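Side-chain contacts in uncharacterized protein (Legionella longbeachae NSW150, PDB 4JZA), which probably hydrolyses the 3-phosphate of phosphatidylinositol 3-phosphate, acting as a phosphoinositide phosphatase in the encounter between bacterium and host: residues H354-L359 with A566-K571; L149-G154 with V596-M601; E535-L540 with I562-M567; R366-K371 with Y570-G575; V25-Y30 with V163-P168. All blocks are in the same frame, centred on the assembly; numbering follows the deposited sequence.

Contact 1. Residues H354-L359 with A566-K571; sequences HSLLGL and AMILYK
L356 meets the helix through a single methyl group, its CD2, which comes to rest between two consecutive helical residues. The nearer partner is the short branch of I568, with L356 CD2 lying 3.8 Å from I568 CG2. The same methyl is 4.0 Å from I568 CB, so it lies against the root of the beta-branched side chain and not against its far end. The second partner is more distant, L356 CD2 to L569 CD2 being 4.2 Å. The leucine and isoleucine side chains run past each other in opposite senses, overlapping alongside. Rotation about the first bonds explains the choice of atoms: L356 holds CG trans to its backbone N (chi1 -165°) and reaches across to the helix, while I568 presents CG2 to the strand and sends CG1 elsewhere. L569 points its bond from the backbone past the strand and approaches only with its tip. The contact is purely apolar and buried, and it buries 125 Å² in all, with the CA atoms of L356 and I568 8.7 Å apart. A second shell fixes the three residues. V160 of strand 159-166 touches both L356 and L569, L368 of strand 365-374 backs L569, and L537 of helix 524-542 lies against I568. Helix 556-574 thus packs on the mixed sheet at strand 352-359, with helices 524-542 and 587-602 as its neighbours.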
# COMPACT_ATOMS: atom_id res chain seq x y z
N HIS A 354 10.26 15.12 -13.61
CA HIS A 354 11.41 14.44 -14.21
C HIS A 354 11.99 15.36 -15.23
O HIS A 354 11.26 15.90 -16.06
CB HIS A 354 11.02 13.10 -14.92
CG HIS A 354 12.20 12.38 -15.48
ND1 HIS A 354 12.53 12.42 -16.81
CD2 HIS A 354 13.19 11.67 -14.87
CE1 HIS A 354 13.66 11.77 -17.01
NE2 HIS A 354 14.08 11.30 -15.85
N SER A 355 13.31 15.51 -15.19
CA SER A 355 14.01 16.31 -16.18
C SER A 355 15.34 15.64 -16.49
O SER A 355 15.77 14.73 -15.80
CB SER A 355 14.19 17.79 -15.71
OG SER A 355 14.98 17.85 -14.56
N LEU A 356 15.97 16.13 -17.55
CA LEU A 356 17.21 15.60 -18.08
C LEU A 356 18.25 16.74 -18.23
O LEU A 356 17.98 17.76 -18.89
CB LEU A 356 16.89 14.98 -19.44
CG LEU A 356 17.96 14.06 -20.04
CD1 LEU A 356 18.33 12.83 -19.18
CD2 LEU A 356 17.41 13.63 -21.38
N LEU A 357 19.40 16.60 -17.58
CA LEU A 357 20.43 17.63 -17.64
C LEU A 357 21.77 17.14 -18.19
O LEU A 357 22.26 16.06 -17.85
CB LEU A 357 20.71 18.21 -16.27
CG LEU A 357 19.53 18.70 -15.46
CD1 LEU A 357 20.07 19.30 -14.18
CD2 LEU A 357 18.64 19.71 -16.19
N GLY A 358 22.40 17.95 -19.04
CA GLY A 358 23.78 17.70 -19.40
C GLY A 358 24.71 18.55 -18.55
O GLY A 358 24.40 19.71 -18.29
N LEU A 359 25.85 17.97 -18.18
CA LEU A 359 26.87 18.59 -17.34
C LEU A 359 28.29 18.43 -17.99
O LEU A 359 28.69 17.33 -18.39
CB LEU A 359 26.80 17.94 -15.95
CG LEU A 359 27.87 17.98 -14.87
CD1 LEU A 359 28.91 19.03 -15.09
CD2 LEU A 359 27.28 18.19 -13.50
N ALA A 566 16.14 8.80 -23.83
CA ALA A 566 17.06 8.26 -24.80
C ALA A 566 16.94 8.94 -26.16
O ALA A 566 17.93 9.09 -26.86
CB ALA A 566 16.84 6.76 -24.96
N MSE A 567 15.73 9.32 -26.57
CA MSE A 567 15.55 10.00 -27.85
C MSE A 567 16.21 11.37 -27.79
O MSE A 567 16.89 11.79 -28.74
CB MSE A 567 14.07 10.12 -28.17
CG MSE A 567 13.54 8.74 -28.56
SE MSE A 567 11.66 8.88 -29.11
CE MSE A 567 11.99 9.84 -30.81
N ILE A 568 16.03 12.07 -26.68
CA ILE A 568 16.66 13.37 -26.48
C ILE A 568 18.19 13.20 -26.50
O ILE A 568 18.86 13.95 -27.16
CB ILE A 568 16.11 14.05 -25.19
CG1 ILE A 568 14.65 14.42 -25.39
CG2 ILE A 568 16.89 15.30 -24.79
CD1 ILE A 568 13.94 14.72 -24.09
N LEU A 569 18.74 12.20 -25.81
CA LEU A 569 20.18 12.01 -25.85
C LEU A 569 20.69 11.65 -27.24
O LEU A 569 21.79 12.06 -27.64
CB LEU A 569 20.61 10.92 -24.86
CG LEU A 569 20.36 11.37 -23.42
CD1 LEU A 569 20.68 10.24 -22.48
CD2 LEU A 569 21.15 12.62 -23.05
N TYR A 570 19.90 10.88 -27.98
CA TYR A 570 20.25 10.49 -29.34
C TYR A 570 20.31 11.74 -30.27
O TYR A 570 21.32 11.99 -30.94
CB TYR A 570 19.22 9.44 -29.85
CG TYR A 570 19.51 8.85 -31.19
CD1 TYR A 570 19.29 9.57 -32.37
CD2 TYR A 570 20.04 7.56 -31.31
CE1 TYR A 570 19.59 9.03 -33.60
CE2 TYR A 570 20.35 7.03 -32.56
CZ TYR A 570 20.13 7.77 -33.69
OH TYR A 570 20.39 7.26 -34.92
N LYS A 571 19.26 12.55 -30.27
CA LYS A 571 19.26 13.76 -31.06
C LYS A 571 20.47 14.63 -30.72
O LYS A 571 21.09 15.23 -31.60
CB LYS A 571 17.99 14.57 -30.78
CG LYS A 571 17.89 15.88 -31.54
CD LYS A 571 16.81 15.84 -32.61
CE LYS A 571 17.08 16.86 -33.70
NZ LYS A 571 17.30 18.18 -33.07

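Contact 2. Residues L149-G154 with V596-M601; sequences LPMQLG and VADLYM
M151, a selenomethionine in the crystal, lays its terminal methyl over the stem of D598, with M151 CE 3.9 Å from D598 CB. The two side chains meet at a slant, and the methyl lies near the carboxylate as well, M151 CE to D598 OD2 being 4.0 Å. Reach is what makes this possible: beyond CG the chain is extended, with chi2 at -162° and chi3 at -150°, so the residue spans the gap between the strand end and the helix. A looser apolar contact follows one residue further along the helix, M151 CE to L599 CD2 at 4.4 Å. Two residues before M151, L149 turns its CD2 to the helix backbone and stands 3.8 Å from D598 O, with the same methyl 4.3 Å from D598 CB. D598 is therefore covered by aliphatic groups at its base, whereas its polar end is engaged elsewhere: OD1 forms a salt bridge with R637 of helix 628-637. L599 bridges layers in a different way, touching Q162 of strand 159-166 and D565 of helix 556-574. Backbone bonds from L149 to V160 and from M151 to D158 show that the sheet side of the contact is the end of a beta hairpin made by strands 144-150 and 159-166. A helix resting on the hairpin end of a mixed sheet in this manner is ordinary alpha/beta layer packing.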
# COMPACT_ATOMS: atom_id res chain seq x y z
N LEU A 149 25.46 9.99 -14.99
CA LEU A 149 26.08 9.04 -15.88
C LEU A 149 27.08 9.75 -16.78
O LEU A 149 26.76 10.79 -17.35
CB LEU A 149 25.00 8.39 -16.74
CG LEU A 149 25.25 6.98 -17.27
CD1 LEU A 149 25.79 6.10 -16.17
CD2 LEU A 149 23.96 6.42 -17.83
N PRO A 150 28.34 9.14 -16.90
CA PRO A 150 29.23 9.83 -17.84
C PRO A 150 28.94 9.45 -19.29
O PRO A 150 28.89 8.28 -19.62
CB PRO A 150 30.61 9.33 -17.45
CG PRO A 150 30.37 7.91 -17.17
CD PRO A 150 29.15 7.96 -16.31
N MSE A 151 28.73 10.45 -20.13
CA MSE A 151 28.54 10.25 -21.55
C MSE A 151 28.98 11.50 -22.22
O MSE A 151 28.78 12.56 -21.64
CB MSE A 151 27.05 10.21 -21.78
CG MSE A 151 26.47 8.82 -21.62
SE MSE A 151 24.73 8.92 -22.50
CE MSE A 151 23.80 7.59 -21.41
N GLN A 152 29.50 11.43 -23.44
CA GLN A 152 29.82 12.66 -24.16
C GLN A 152 28.98 12.75 -25.42
O GLN A 152 29.05 11.88 -26.27
CB GLN A 152 31.29 12.68 -24.56
CG GLN A 152 32.25 12.31 -23.45
CD GLN A 152 33.69 12.61 -23.81
OE1 GLN A 152 34.00 12.88 -24.97
NE2 GLN A 152 34.57 12.58 -22.83
N LEU A 153 28.19 13.81 -25.54
CA LEU A 153 27.40 13.99 -26.75
C LEU A 153 27.78 15.25 -27.51
O LEU A 153 27.46 15.41 -28.68
CB LEU A 153 25.91 14.02 -26.40
CG LEU A 153 25.52 13.21 -25.16
CD1 LEU A 153 24.27 13.79 -24.55
CD2 LEU A 153 25.32 11.75 -25.52
N GLY A 154 28.45 16.15 -26.81
CA GLY A 154 28.82 17.44 -27.33
C GLY A 154 29.98 17.93 -26.51
O GLY A 154 30.31 17.33 -25.49
N VAL A 596 19.25 3.50 -24.52
CA VAL A 596 18.19 2.95 -23.68
C VAL A 596 18.72 2.03 -22.62
O VAL A 596 18.37 2.15 -21.42
CB VAL A 596 17.15 2.15 -24.45
CG1 VAL A 596 16.16 1.55 -23.47
CG2 VAL A 596 16.38 3.08 -25.36
N ALA A 597 19.54 1.09 -23.04
CA ALA A 597 20.10 0.12 -22.12
C ALA A 597 20.90 0.85 -21.04
O ALA A 597 20.78 0.55 -19.86
CB ALA A 597 20.96 -0.91 -22.87
N ASP A 598 21.67 1.85 -21.43
CA ASP A 598 22.45 2.63 -20.43
C ASP A 598 21.59 3.28 -19.37
O ASP A 598 21.94 3.27 -18.18
CB ASP A 598 23.27 3.74 -21.09
CG ASP A 598 24.55 3.23 -21.69
OD1 ASP A 598 24.92 2.08 -21.42
OD2 ASP A 598 25.17 4.00 -22.45
N LEU A 599 20.49 3.88 -19.83
CA LEU A 599 19.59 4.59 -18.94
C LEU A 599 18.90 3.61 -18.02
O LEU A 599 18.89 3.80 -16.82
CB LEU A 599 18.60 5.44 -19.72
CG LEU A 599 19.21 6.70 -20.39
CD1 LEU A 599 18.13 7.44 -21.12
CD2 LEU A 599 19.85 7.67 -19.44
N TYR A 600 18.38 2.52 -18.59
CA TYR A 600 17.70 1.50 -17.84
C TYR A 600 18.65 0.96 -16.80
O TYR A 600 18.31 0.89 -15.64
CB TYR A 600 17.16 0.40 -18.77
CG TYR A 600 16.36 -0.65 -18.04
CD1 TYR A 600 16.99 -1.66 -17.33
CD2 TYR A 600 14.97 -0.63 -18.06
CE1 TYR A 600 16.28 -2.61 -16.65
CE2 TYR A 600 14.23 -1.55 -17.37
CZ TYR A 600 14.90 -2.54 -16.67
OH TYR A 600 14.18 -3.48 -15.96
N MSE A 601 19.88 0.64 -17.20
CA MSE A 601 20.84 0.08 -16.23
C MSE A 601 21.42 1.06 -15.23
O MSE A 601 22.02 0.65 -14.29
CB MSE A 601 21.97 -0.58 -16.96
CG MSE A 601 21.43 -1.81 -17.71
SE MSE A 601 22.75 -2.71 -18.86
CE MSE A 601 24.07 -3.07 -17.45

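Contact 3. Residues E535-L540 with I562-M567; sequences EQLIIL and IHTDAM
L537 divides its two methyl groups between residues one turn apart on the facing helix. CD1 goes to the selenomethionine M567, where L537 CD1 is 3.8 Å from the terminal CE and 4.1 Å from SE. CD2 goes to T564, with L537 CD2 4.1 Å from T564 CG2. The leucine is in the common helical conformation, CG trans to the carbonyl carbon (chi1 -75°), and its fork opens across the interface. M567 keeps its chain straight as far as the selenium and then bends at chi3 (70°), a turn that brings CE round to L537; the two side chains cross at a slant. L537 and T564 instead pass alongside in opposite senses. These residues belong to helices 524-542 and 556-574, which lie on either side of strand 545-549 in the chain, giving an alpha-beta-alpha succession whose strand is part of the large mixed sheet. The helices come close here, at 7.7 Å between the CA atoms of L537 and T564. T564 serves two environments by virtue of its rotamer: CG2 faces the leucine, while OG1, on the backbone N side, hydrogen-bonds to S533 OG and to E560 OE2. S533 also bonds H563 ND1. L537 also touches L504 of helix 501-513. Q536, one residue earlier, starts toward the facing helix but turns its amide to S546 and Q415.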
# COMPACT_ATOMS: atom_id res chain seq x y z
N GLU A 535 4.41 12.00 -28.70
CA GLU A 535 3.45 12.85 -28.05
C GLU A 535 4.11 13.76 -27.04
O GLU A 535 3.78 14.95 -27.00
CB GLU A 535 2.40 12.03 -27.33
CG GLU A 535 1.51 11.27 -28.28
CD GLU A 535 0.53 10.32 -27.59
OE1 GLU A 535 0.44 10.25 -26.32
OE2 GLU A 535 -0.17 9.63 -28.37
N GLN A 536 5.05 13.25 -26.25
CA GLN A 536 5.69 14.09 -25.22
C GLN A 536 6.61 15.05 -25.89
O GLN A 536 6.75 16.18 -25.44
CB GLN A 536 6.51 13.30 -24.21
CG GLN A 536 5.71 12.36 -23.36
CD GLN A 536 5.02 13.02 -22.23
OE1 GLN A 536 5.25 14.20 -21.98
NE2 GLN A 536 4.17 12.27 -21.53
N LEU A 537 7.29 14.60 -26.93
CA LEU A 537 8.25 15.47 -27.60
C LEU A 537 7.50 16.58 -28.34
O LEU A 537 7.95 17.72 -28.36
CB LEU A 537 9.12 14.67 -28.54
CG LEU A 537 10.21 13.82 -27.84
CD1 LEU A 537 10.83 12.91 -28.88
CD2 LEU A 537 11.32 14.59 -27.10
N ILE A 538 6.34 16.26 -28.89
CA ILE A 538 5.51 17.26 -29.51
C ILE A 538 5.11 18.33 -28.51
O ILE A 538 5.37 19.51 -28.74
CB ILE A 538 4.28 16.62 -30.18
CG1 ILE A 538 4.73 15.87 -31.44
CG2 ILE A 538 3.25 17.66 -30.59
CD1 ILE A 538 3.77 14.77 -31.88
N ILE A 539 4.51 17.93 -27.40
CA ILE A 539 4.14 18.88 -26.36
C ILE A 539 5.34 19.69 -25.91
O ILE A 539 5.26 20.91 -25.77
CB ILE A 539 3.49 18.16 -25.15
CG1 ILE A 539 2.15 17.53 -25.56
CG2 ILE A 539 3.19 19.13 -24.01
CD1 ILE A 539 1.13 18.47 -26.18
N LEU A 540 6.46 19.01 -25.69
CA LEU A 540 7.63 19.71 -25.24
C LEU A 540 8.13 20.72 -26.24
O LEU A 540 8.44 21.83 -25.83
CB LEU A 540 8.76 18.76 -24.84
CG LEU A 540 8.39 18.02 -23.56
CD1 LEU A 540 9.25 16.79 -23.48
CD2 LEU A 540 8.55 18.89 -22.32
N ILE A 562 12.55 6.83 -19.64
CA ILE A 562 13.83 6.34 -20.10
C ILE A 562 13.86 6.47 -21.64
O ILE A 562 14.86 6.96 -22.23
CB ILE A 562 13.98 4.87 -19.67
CG1 ILE A 562 14.46 4.79 -18.22
CG2 ILE A 562 14.94 4.11 -20.56
CD1 ILE A 562 14.13 3.47 -17.59
N HIS A 563 12.77 6.03 -22.29
CA HIS A 563 12.74 5.99 -23.74
C HIS A 563 12.82 7.41 -24.28
O HIS A 563 13.63 7.70 -25.18
CB HIS A 563 11.50 5.29 -24.23
CG HIS A 563 11.52 4.92 -25.67
ND1 HIS A 563 10.94 5.70 -26.64
CD2 HIS A 563 11.96 3.81 -26.30
CE1 HIS A 563 11.06 5.11 -27.81
NE2 HIS A 563 11.69 3.97 -27.64
N THR A 564 12.03 8.30 -23.71
CA THR A 564 12.05 9.67 -24.16
C THR A 564 13.40 10.28 -23.81
O THR A 564 14.06 10.87 -24.65
CB THR A 564 10.85 10.43 -23.60
OG1 THR A 564 9.64 9.81 -24.06
CG2 THR A 564 10.84 11.86 -24.04
N ASP A 565 13.89 10.11 -22.60
CA ASP A 565 15.27 10.56 -22.35
C ASP A 565 16.24 10.06 -23.46
O ASP A 565 17.05 10.81 -23.98
CB ASP A 565 15.78 10.13 -20.97
CG ASP A 565 15.23 10.97 -19.82
OD1 ASP A 565 14.78 12.13 -20.09
OD2 ASP A 565 15.26 10.49 -18.63
N ALA A 566 16.14 8.80 -23.83
CA ALA A 566 17.06 8.26 -24.80
C ALA A 566 16.94 8.94 -26.16
O ALA A 566 17.93 9.09 -26.86
CB ALA A 566 16.84 6.76 -24.96
N MSE A 567 15.73 9.32 -26.57
CA MSE A 567 15.55 10.00 -27.85
C MSE A 567 16.21 11.37 -27.79
O MSE A 567 16.89 11.79 -28.74
CB MSE A 567 14.07 10.12 -28.17
CG MSE A 567 13.54 8.74 -28.56
SE MSE A 567 11.66 8.88 -29.11
CE MSE A 567 11.99 9.84 -30.81

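Contact 4. Residues R366-K371 with Y570-G575; sequences RELSAK and YKECYG
A single oxygen of E572, OE2, takes both guanidinium bonds from R366. The principal bond of this salt bridge runs from R366 NH1 to E572 OE2 at 2.7 Å, with an N-H...O angle of 154°. The acceptor lies close to the guanidinium plane, so the arginine offers its edge; the carboxylate is tilted, and NH1 arrives 38° above its plane. A second, weak bond joins R366 NH2 to E572 OE2 at 3.0 Å, but the position of NH2 is less certain. That nitrogen is also modelled in a salt bridge with D156 OD2, a detail less sure for the same reason. Bends in both chains, at chi3 in the arginine and chi2 in the glutamate, let the groups approach from opposite directions. L368 supplies the apolar side of the carboxylate: L368 CD2 is 4.0 Å from E572 OE2, a packing contact only. Within residues 366-371, S369 OG donates to A370 O at 2.6 Å and also bonds R372 NH1. At the helix end G575 N donates to K571 O at 2.9 Å, and K571 itself makes a cation-pi contact with W577. An acid in the last turn of a helix, as E572 is, is generally disfavoured by the helix dipole, and the nearby arginine may offset this. The NH1 bond implies a charged pairing at the surface between strand 365-374 and the helix end, with an apparent link onward to the loop carrying D156.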
# COMPACT_ATOMS: atom_id res chain seq x y z
N ARG A 366 23.55 22.29 -18.67
CA ARG A 366 22.53 22.70 -19.61
C ARG A 366 21.28 21.85 -19.43
O ARG A 366 21.40 20.64 -19.26
CB ARG A 366 23.04 22.57 -21.02
CG ARG A 366 21.99 22.98 -22.05
CD ARG A 366 22.64 23.44 -23.36
NE ARG A 366 23.59 22.44 -23.84
CZ ARG A 366 23.29 21.42 -24.63
NH1 ARG A 366 22.05 21.25 -25.09
NH2 ARG A 366 24.23 20.57 -24.96
N GLU A 367 20.10 22.48 -19.47
CA GLU A 367 18.84 21.77 -19.52
C GLU A 367 18.59 21.05 -20.83
O GLU A 367 18.37 21.70 -21.80
CB GLU A 367 17.69 22.76 -19.38
CG GLU A 367 17.58 23.38 -18.00
CD GLU A 367 16.17 23.89 -17.71
OE1 GLU A 367 15.91 24.19 -16.52
OE2 GLU A 367 15.32 23.97 -18.63
N LEU A 368 18.56 19.72 -20.85
CA LEU A 368 18.24 18.94 -22.08
C LEU A 368 16.74 18.68 -22.28
O LEU A 368 16.26 18.42 -23.38
CB LEU A 368 18.95 17.60 -22.03
CG LEU A 368 20.47 17.70 -21.95
CD1 LEU A 368 21.09 16.31 -21.98
CD2 LEU A 368 21.05 18.56 -23.07
N SER A 369 15.99 18.73 -21.21
CA SER A 369 14.56 18.81 -21.37
C SER A 369 14.02 19.74 -20.30
O SER A 369 14.63 19.90 -19.24
CB SER A 369 13.92 17.41 -21.24
OG SER A 369 13.66 17.13 -19.88
N ALA A 370 12.85 20.33 -20.58
CA ALA A 370 12.00 20.88 -19.50
C ALA A 370 11.56 19.76 -18.49
O ALA A 370 11.78 18.54 -18.70
CB ALA A 370 10.74 21.54 -20.09
N LYS A 371 10.96 20.23 -17.40
CA LYS A 371 10.29 19.40 -16.42
C LYS A 371 9.13 18.65 -17.02
O LYS A 371 8.33 19.23 -17.75
CB LYS A 371 9.89 20.23 -15.20
CG LYS A 371 11.13 20.49 -14.36
CD LYS A 371 10.94 21.45 -13.21
CE LYS A 371 12.33 21.81 -12.68
NZ LYS A 371 12.30 22.10 -11.21
N TYR A 570 19.90 10.88 -27.98
CA TYR A 570 20.25 10.49 -29.34
C TYR A 570 20.31 11.74 -30.27
O TYR A 570 21.32 11.99 -30.94
CB TYR A 570 19.22 9.44 -29.85
CG TYR A 570 19.51 8.85 -31.19
CD1 TYR A 570 19.29 9.57 -32.37
CD2 TYR A 570 20.04 7.56 -31.31
CE1 TYR A 570 19.59 9.03 -33.60
CE2 TYR A 570 20.35 7.03 -32.56
CZ TYR A 570 20.13 7.77 -33.69
OH TYR A 570 20.39 7.26 -34.92
N LYS A 571 19.26 12.55 -30.27
CA LYS A 571 19.26 13.76 -31.06
C LYS A 571 20.47 14.63 -30.72
O LYS A 571 21.09 15.23 -31.60
CB LYS A 571 17.99 14.57 -30.78
CG LYS A 571 17.89 15.88 -31.54
CD LYS A 571 16.81 15.84 -32.61
CE LYS A 571 17.08 16.86 -33.70
NZ LYS A 571 17.30 18.18 -33.07
N GLU A 572 20.77 14.73 -29.44
CA GLU A 572 21.86 15.54 -28.95
C GLU A 572 23.19 14.98 -29.46
O GLU A 572 24.07 15.74 -29.84
CB GLU A 572 21.81 15.61 -27.41
CG GLU A 572 22.40 16.84 -26.75
CD GLU A 572 21.67 18.13 -27.09
OE1 GLU A 572 20.53 18.10 -27.61
OE2 GLU A 572 22.26 19.20 -26.82
N CYS A 573 23.31 13.67 -29.52
CA CYS A 573 24.58 13.07 -29.95
C CYS A 573 24.78 13.01 -31.47
O CYS A 573 25.85 13.32 -31.97
CB CYS A 573 24.76 11.67 -29.33
SG CYS A 573 26.46 11.05 -29.44
N TYR A 574 23.75 12.63 -32.22
CA TYR A 574 23.91 12.38 -33.64
C TYR A 574 23.22 13.40 -34.59
O TYR A 574 23.38 13.33 -35.82
CB TYR A 574 23.48 10.94 -33.95
CG TYR A 574 24.12 9.90 -33.04
CD1 TYR A 574 25.49 9.60 -33.12
CD2 TYR A 574 23.36 9.21 -32.09
CE1 TYR A 574 26.08 8.67 -32.28
CE2 TYR A 574 23.95 8.28 -31.24
CZ TYR A 574 25.29 8.00 -31.32
OH TYR A 574 25.82 7.06 -30.44
N GLY A 575 22.48 14.34 -34.03
CA GLY A 575 21.92 15.41 -34.82
C GLY A 575 20.52 15.17 -35.35
O GLY A 575 19.90 16.08 -35.89

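Contact 5. Residues V25-Y30 with V163-P168; sequences VRFPGY and VDESLP
R26 and E165 form a salt bridge in which one bond dominates. R26 NH1 donates to E165 OE2 at 2.7 Å, in a nearly straight bond (N-H...O 164°). It uses the syn side of the oxygen and lies 21° from the carboxylate plane. NH2 adds two weak bonds, from R26 NH2 to E165 OE2 at 3.2 Å and from R26 NH2 to E165 OE1 at 3.3 Å, so the guanidinium meets the acid with its edge. OE1 has a further partner in K371 NZ, and E165 is thereby flanked by two cations, which would favour its ionised form. R26 turns at chi2 and brings its planar group back beside the next residue: F27 CZ lies over one guanidinium face, offset toward the rim. The side chains of F27 and E165 cross at about a right angle, with ring and carboxylate planes 72° apart, and the ring edge faces the carboxylate, with F27 CE1 4.1 Å from E165 OE2. The aromatic end then packs on V163, F27 CZ to V163 CG2 measuring 4.0 Å, while V146 of strand 144-150 and I5 of strand 5-10 also touch the phenylalanine. F27 is the first residue beyond the helix and opens a type II turn to Y30, with G29 at positive phi. The segment thus ends helix 17-26 and leads into strand 31-35; because strands 5-10 and 31-35 are parallel neighbours, this is a beta-alpha-beta crossover anchored to the sheet.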
# COMPACT_ATOMS: atom_id res chain seq x y z
N VAL A 25 25.26 23.95 -6.49
CA VAL A 25 24.46 25.06 -6.94
C VAL A 25 23.03 24.59 -7.27
O VAL A 25 22.06 25.13 -6.74
CB VAL A 25 25.17 25.79 -8.12
CG1 VAL A 25 24.21 26.74 -8.85
CG2 VAL A 25 26.40 26.56 -7.61
N ARG A 26 22.93 23.57 -8.13
CA ARG A 26 21.64 23.07 -8.62
C ARG A 26 20.90 22.25 -7.56
O ARG A 26 19.66 22.24 -7.54
CB ARG A 26 21.85 22.26 -9.90
CG ARG A 26 20.59 21.71 -10.55
CD ARG A 26 19.66 22.77 -11.13
NE ARG A 26 18.44 22.19 -11.74
CZ ARG A 26 17.42 21.61 -11.08
NH1 ARG A 26 17.41 21.50 -9.77
NH2 ARG A 26 16.37 21.11 -11.75
N PHE A 27 21.66 21.62 -6.65
CA PHE A 27 21.14 20.62 -5.68
C PHE A 27 21.69 20.84 -4.28
O PHE A 27 22.36 19.95 -3.71
CB PHE A 27 21.48 19.20 -6.18
CG PHE A 27 20.93 18.89 -7.54
CD1 PHE A 27 19.57 19.01 -7.78
CD2 PHE A 27 21.76 18.51 -8.57
CE1 PHE A 27 19.05 18.75 -9.03
CE2 PHE A 27 21.25 18.23 -9.82
CZ PHE A 27 19.89 18.34 -10.04
N PRO A 28 21.42 22.02 -3.69
CA PRO A 28 22.08 22.43 -2.46
C PRO A 28 21.78 21.45 -1.32
O PRO A 28 20.62 20.99 -1.17
CB PRO A 28 21.49 23.82 -2.16
CG PRO A 28 20.65 24.19 -3.36
CD PRO A 28 20.29 22.91 -4.03
N GLY A 29 22.82 21.11 -0.57
CA GLY A 29 22.71 20.12 0.48
C GLY A 29 22.75 18.67 0.01
O GLY A 29 22.48 17.78 0.80
N TYR A 30 23.07 18.40 -1.25
CA TYR A 30 22.97 17.02 -1.76
C TYR A 30 23.90 16.04 -1.07
O TYR A 30 24.93 16.41 -0.59
CB TYR A 30 23.23 16.98 -3.27
CG TYR A 30 24.68 17.10 -3.66
CD1 TYR A 30 25.52 16.00 -3.66
CD2 TYR A 30 25.19 18.31 -4.05
CE1 TYR A 30 26.86 16.09 -4.02
CE2 TYR A 30 26.54 18.41 -4.42
CZ TYR A 30 27.37 17.30 -4.40
OH TYR A 30 28.69 17.42 -4.77
N VAL A 163 17.02 13.43 -13.48
CA VAL A 163 16.59 14.13 -12.29
C VAL A 163 15.11 13.91 -11.96
O VAL A 163 14.24 14.10 -12.84
CB VAL A 163 16.80 15.62 -12.51
CG1 VAL A 163 16.28 16.43 -11.34
CG2 VAL A 163 18.26 15.87 -12.68
N ASP A 164 14.79 13.54 -10.73
CA ASP A 164 13.35 13.51 -10.30
C ASP A 164 13.15 14.25 -9.01
O ASP A 164 13.67 13.85 -7.97
CB ASP A 164 12.80 12.08 -10.16
CG ASP A 164 12.44 11.44 -11.50
OD1 ASP A 164 13.35 10.98 -12.21
OD2 ASP A 164 11.26 11.38 -11.85
N GLU A 165 12.44 15.36 -9.11
CA GLU A 165 12.25 16.24 -7.97
C GLU A 165 10.87 15.90 -7.44
O GLU A 165 9.89 15.94 -8.16
CB GLU A 165 12.43 17.73 -8.39
CG GLU A 165 13.93 18.15 -8.49
CD GLU A 165 14.27 19.40 -9.33
OE1 GLU A 165 13.70 19.65 -10.41
OE2 GLU A 165 15.22 20.10 -8.93
N SER A 166 10.83 15.49 -6.19
CA SER A 166 9.59 15.31 -5.46
C SER A 166 8.87 16.65 -5.22
O SER A 166 9.52 17.69 -4.90
CB SER A 166 9.92 14.73 -4.09
OG SER A 166 8.76 14.23 -3.45
N LEU A 167 7.54 16.59 -5.32
CA LEU A 167 6.73 17.77 -5.33
C LEU A 167 5.65 17.71 -4.26
O LEU A 167 4.98 16.72 -4.12
CB LEU A 167 6.05 17.89 -6.72
CG LEU A 167 6.97 18.19 -7.90
CD1 LEU A 167 6.18 18.19 -9.18
CD2 LEU A 167 7.65 19.53 -7.74
N PRO A 168 5.46 18.79 -3.50
CA PRO A 168 4.45 18.63 -2.44
C PRO A 168 3.12 18.46 -3.05
O PRO A 168 2.80 19.19 -3.97
CB PRO A 168 4.53 19.94 -1.71
CG PRO A 168 5.43 20.83 -2.51
CD PRO A 168 6.34 19.94 -3.23

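All five contacts gather around the large mixed sheet. Contacts 1 and 4 have centres only 4 Å apart and use adjoining strands, 352-359 and 365-374, beneath helix 556-574, which contact 3 joins to helix 524-542. Contacts 2 and 3 each lie 9 Å from contact 1, centre to centre, and V596 of the contact 2 helix packs on A566. Contact 5 stands about 17 Å from contact 1, where helix 17-26 meets the opposite sheet face; K371 and E165 tie it to contact 4. Along the chain, contact 5 closes before 1, 3 and 4 open, contact 2 spans these three, and contacts 2 and 5 interlock. Sequence-distant segments are thereby assembled into one alpha/beta core.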